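PDB 3HWU: putative DNA-binding protein from Ralstonia eutropha, which is of unknown function but forms a trimer of Plants and Prokaryotes Conserved (PCC, DUF296) domains and may bind DNA. Local coordinates for residues A[23-28]-A[116-121]. Residues are numbered along the deposited sequence; the frame is centred on the assembly and turned at random. Where two conformers were deposited one is given.
Sequences DNVLQN and GSCEIT
Val25, in the first turn of helix 25-35, meets Cys118 and Ile120 of strand 117-125 and illustrates how the two methyls of one branched residue can reach two neighbours on a strand. The bond from CA to CB heads for the strand, and the side chain forks at CB. CG1 of Val25, anti to the backbone N (chi1 174°), approaches CD1 of Ile120 at 4.0 Å. CG2 of Val25, beside that N, lies 4.3 Å from SG of Cys118. The two methyls thus address two residues on the same face of the strand. Ile120 extends CG1 and CD1 toward the helix, and its side chain crosses that of Val25 at a slant. Leu19, Met49, Met77, Leu111 and Val113 also touch Val25. No hydrogen bond joins the segments; the start of the helix has its own. There Asn24 is the N-cap, its OD1 accepting from Gln27 N at 3.0 Å. The Asn24 carbonyl O takes two donors, Asn28 N and Asn28 ND2, the latter at 2.9 Å from above the carbonyl plane. On the strand, Glu119 reaches instead to Arg131, Ser80 and His91 of a second subunit. A helix lying against a large antiparallel sheet is characteristic of the PCC domain.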
ATOM      1  N   ASP A  23     -12.904  -3.181 -17.122  1.00  9.78           N
ATOM      2  CA  ASP A  23     -12.970  -4.297 -16.163  1.00 10.11           C
ATOM      3  C   ASP A  23     -13.456  -3.829 -14.792  1.00  9.53           C
ATOM      4  O   ASP A  23     -12.988  -2.834 -14.250  1.00 10.08           O
ATOM      5  CB  ASP A  23     -11.608  -4.973 -15.998  1.00  9.77           C
ATOM      6  CG  ASP A  23     -11.158  -5.773 -17.205  1.00 10.93           C
ATOM      7  OD1 ASP A  23     -12.019  -6.143 -18.049  1.00 13.87           O
ATOM      8  OD2 ASP A  23      -9.947  -6.141 -17.287  1.00 11.73           O
ATOM      9  N   ASN A  24     -14.341  -4.631 -14.218  0.70  9.64           N
ATOM     10  CA  ASN A  24     -14.857  -4.438 -12.896  0.70  9.40           C
ATOM     11  C   ASN A  24     -13.885  -5.074 -11.895  0.70  9.36           C
ATOM     12  O   ASN A  24     -13.707  -6.289 -11.890  0.70  9.81           O
ATOM     13  CB  ASN A  24     -16.247  -5.070 -12.760  0.70  9.99           C
ATOM     14  CG  ASN A  24     -16.831  -4.851 -11.389  0.70 10.86           C
ATOM     15  OD1 ASN A  24     -16.223  -5.255 -10.402  0.70 11.57           O
ATOM     16  ND2 ASN A  24     -17.983  -4.156 -11.300  0.70 16.49           N
ATOM     17  N   VAL A  25     -13.215  -4.247 -11.114  1.00  8.09           N
ATOM     18  CA  VAL A  25     -12.021  -4.728 -10.378  1.00  9.09           C
ATOM     19  C   VAL A  25     -12.348  -5.774  -9.319  1.00  9.04           C
ATOM     20  O   VAL A  25     -11.724  -6.842  -9.269  1.00  9.68           O
ATOM     21  CB  VAL A  25     -11.264  -3.532  -9.795  1.00  8.96           C
ATOM     22  CG1 VAL A  25     -10.079  -3.995  -8.884  1.00 10.01           C
ATOM     23  CG2 VAL A  25     -10.729  -2.601 -10.920  1.00 10.60           C
ATOM     24  N   LEU A  26     -13.309  -5.488  -8.441  1.00  9.22           N
ATOM     25  CA  LEU A  26     -13.575  -6.467  -7.383  1.00  9.27           C
ATOM     26  C   LEU A  26     -14.169  -7.748  -7.966  1.00  9.68           C
ATOM     27  O   LEU A  26     -13.886  -8.826  -7.479  1.00  9.98           O
ATOM     28  CB  LEU A  26     -14.433  -5.917  -6.235  1.00 10.23           C
ATOM     29  CG  LEU A  26     -13.895  -4.611  -5.595  1.00 10.54           C
ATOM     30  CD1 LEU A  26     -14.800  -4.282  -4.422  1.00 13.76           C
ATOM     31  CD2 LEU A  26     -12.473  -4.727  -5.138  1.00 12.53           C
ATOM     32  N   GLN A  27     -15.010  -7.619  -8.987  1.00 10.15           N
ATOM     33  CA  GLN A  27     -15.556  -8.816  -9.637  1.00 10.80           C
ATOM     34  C   GLN A  27     -14.455  -9.651 -10.293  1.00 10.47           C
ATOM     35  O   GLN A  27     -14.493 -10.886 -10.233  1.00 11.21           O
ATOM     36  CB  GLN A  27     -16.641  -8.417 -10.656  1.00 11.01           C
ATOM     37  CG  GLN A  27     -17.889  -7.837 -10.021  1.00 15.76           C
ATOM     38  CD  GLN A  27     -18.937  -7.346 -11.003  1.00 17.65           C
ATOM     39  OE1 GLN A  27     -18.785  -7.455 -12.243  1.00 21.65           O
ATOM     40  NE2 GLN A  27     -20.007  -6.802 -10.455  1.00 23.33           N
ATOM     41  N   ASN A  28     -13.460  -9.018 -10.893  1.00  9.80           N
ATOM     42  CA  ASN A  28     -12.365  -9.797 -11.468  1.00  9.87           C
ATOM     43  C   ASN A  28     -11.538 -10.490 -10.367  1.00 10.20           C
ATOM     44  O   ASN A  28     -11.050 -11.591 -10.576  1.00 10.61           O
ATOM     45  CB  ASN A  28     -11.488  -8.914 -12.359  1.00 11.45           C
ATOM     46  CG  ASN A  28     -11.962  -8.875 -13.795  1.00 12.03           C
ATOM     47  OD1 ASN A  28     -11.533  -9.732 -14.584  1.00 16.10           O
ATOM     48  ND2 ASN A  28     -12.790  -7.933 -14.150  1.00 12.95           N
ATOM     49  N   GLY A 116      -7.209   3.210 -19.097  1.00 14.14           N
ATOM     50  CA  GLY A 116      -5.985   2.907 -18.365  1.00 13.22           C
ATOM     51  C   GLY A 116      -5.963   1.433 -18.076  1.00 11.23           C
ATOM     52  O   GLY A 116      -6.518   0.620 -18.838  1.00 12.44           O
ATOM     53  N   SER A 117      -5.371   1.088 -16.924  1.00 10.18           N
ATOM     54  CA  SER A 117      -5.264  -0.316 -16.488  1.00  9.96           C
ATOM     55  C   SER A 117      -5.323  -0.365 -14.967  1.00  9.41           C
ATOM     56  O   SER A 117      -5.389   0.687 -14.319  1.00 10.27           O
ATOM     57  CB  SER A 117      -3.959  -0.934 -17.001  1.00 10.12           C
ATOM     58  OG  SER A 117      -2.840  -0.238 -16.519  1.00 11.72           O
ATOM     59  N   CYS A 118      -5.270  -1.555 -14.397  1.00  9.00           N
ATOM     60  CA  CYS A 118      -5.156  -1.728 -12.954  1.00  9.24           C
ATOM     61  C   CYS A 118      -4.185  -2.880 -12.715  1.00  8.86           C
ATOM     62  O   CYS A 118      -4.458  -4.002 -13.157  1.00 10.25           O
ATOM     63  CB  CYS A 118      -6.542  -1.973 -12.315  1.00  9.77           C
ATOM     64  SG  CYS A 118      -6.486  -2.315 -10.573  1.00 10.02           S
ATOM     65  N   GLU A 119      -3.082  -2.605 -12.020  1.00  8.36           N
ATOM     66  CA  GLU A 119      -2.066  -3.584 -11.657  1.00  8.70           C
ATOM     67  C   GLU A 119      -2.355  -4.036 -10.234  1.00  7.74           C
ATOM     68  O   GLU A 119      -2.498  -3.196  -9.356  1.00  9.03           O
ATOM     69  CB  GLU A 119      -0.667  -2.988 -11.716  1.00  9.37           C
ATOM     70  CG  GLU A 119      -0.265  -2.478 -13.091  1.00 10.05           C
ATOM     71  CD  GLU A 119       1.047  -1.719 -13.115  1.00 10.41           C
ATOM     72  OE1 GLU A 119       1.727  -1.669 -12.081  1.00 10.82           O
ATOM     73  OE2 GLU A 119       1.392  -1.201 -14.195  1.00 11.38           O
ATOM     74  N   ILE A 120      -2.462  -5.350 -10.011  1.00  7.97           N
ATOM     75  CA  ILE A 120      -2.809  -5.891  -8.699  1.00  7.80           C
ATOM     76  C   ILE A 120      -1.814  -6.978  -8.337  1.00  7.54           C
ATOM     77  O   ILE A 120      -1.691  -7.984  -9.069  1.00  8.73           O
ATOM     78  CB  ILE A 120      -4.253  -6.454  -8.620  1.00  7.64           C
ATOM     79  CG1 ILE A 120      -5.277  -5.465  -9.185  1.00  9.62           C
ATOM     80  CG2 ILE A 120      -4.574  -6.820  -7.153  1.00  9.20           C
ATOM     81  CD1 ILE A 120      -6.673  -6.072  -9.403  1.00 10.37           C
ATOM     82  N   THR A 121      -1.176  -6.824  -7.176  1.00  7.80           N
ATOM     83  CA  THR A 121      -0.173  -7.775  -6.674  1.00  8.48           C
ATOM     84  C   THR A 121      -0.836  -8.618  -5.577  1.00  7.84           C
ATOM     85  O   THR A 121      -1.227  -8.046  -4.541  1.00  8.61           O
ATOM     86  CB  THR A 121       1.018  -6.984  -6.092  1.00  9.91           C
ATOM     87  OG1 THR A 121       1.528  -6.187  -7.162  1.00 11.20           O
ATOM     88  CG2 THR A 121       2.048  -7.919  -5.513  1.00 10.90           C
TER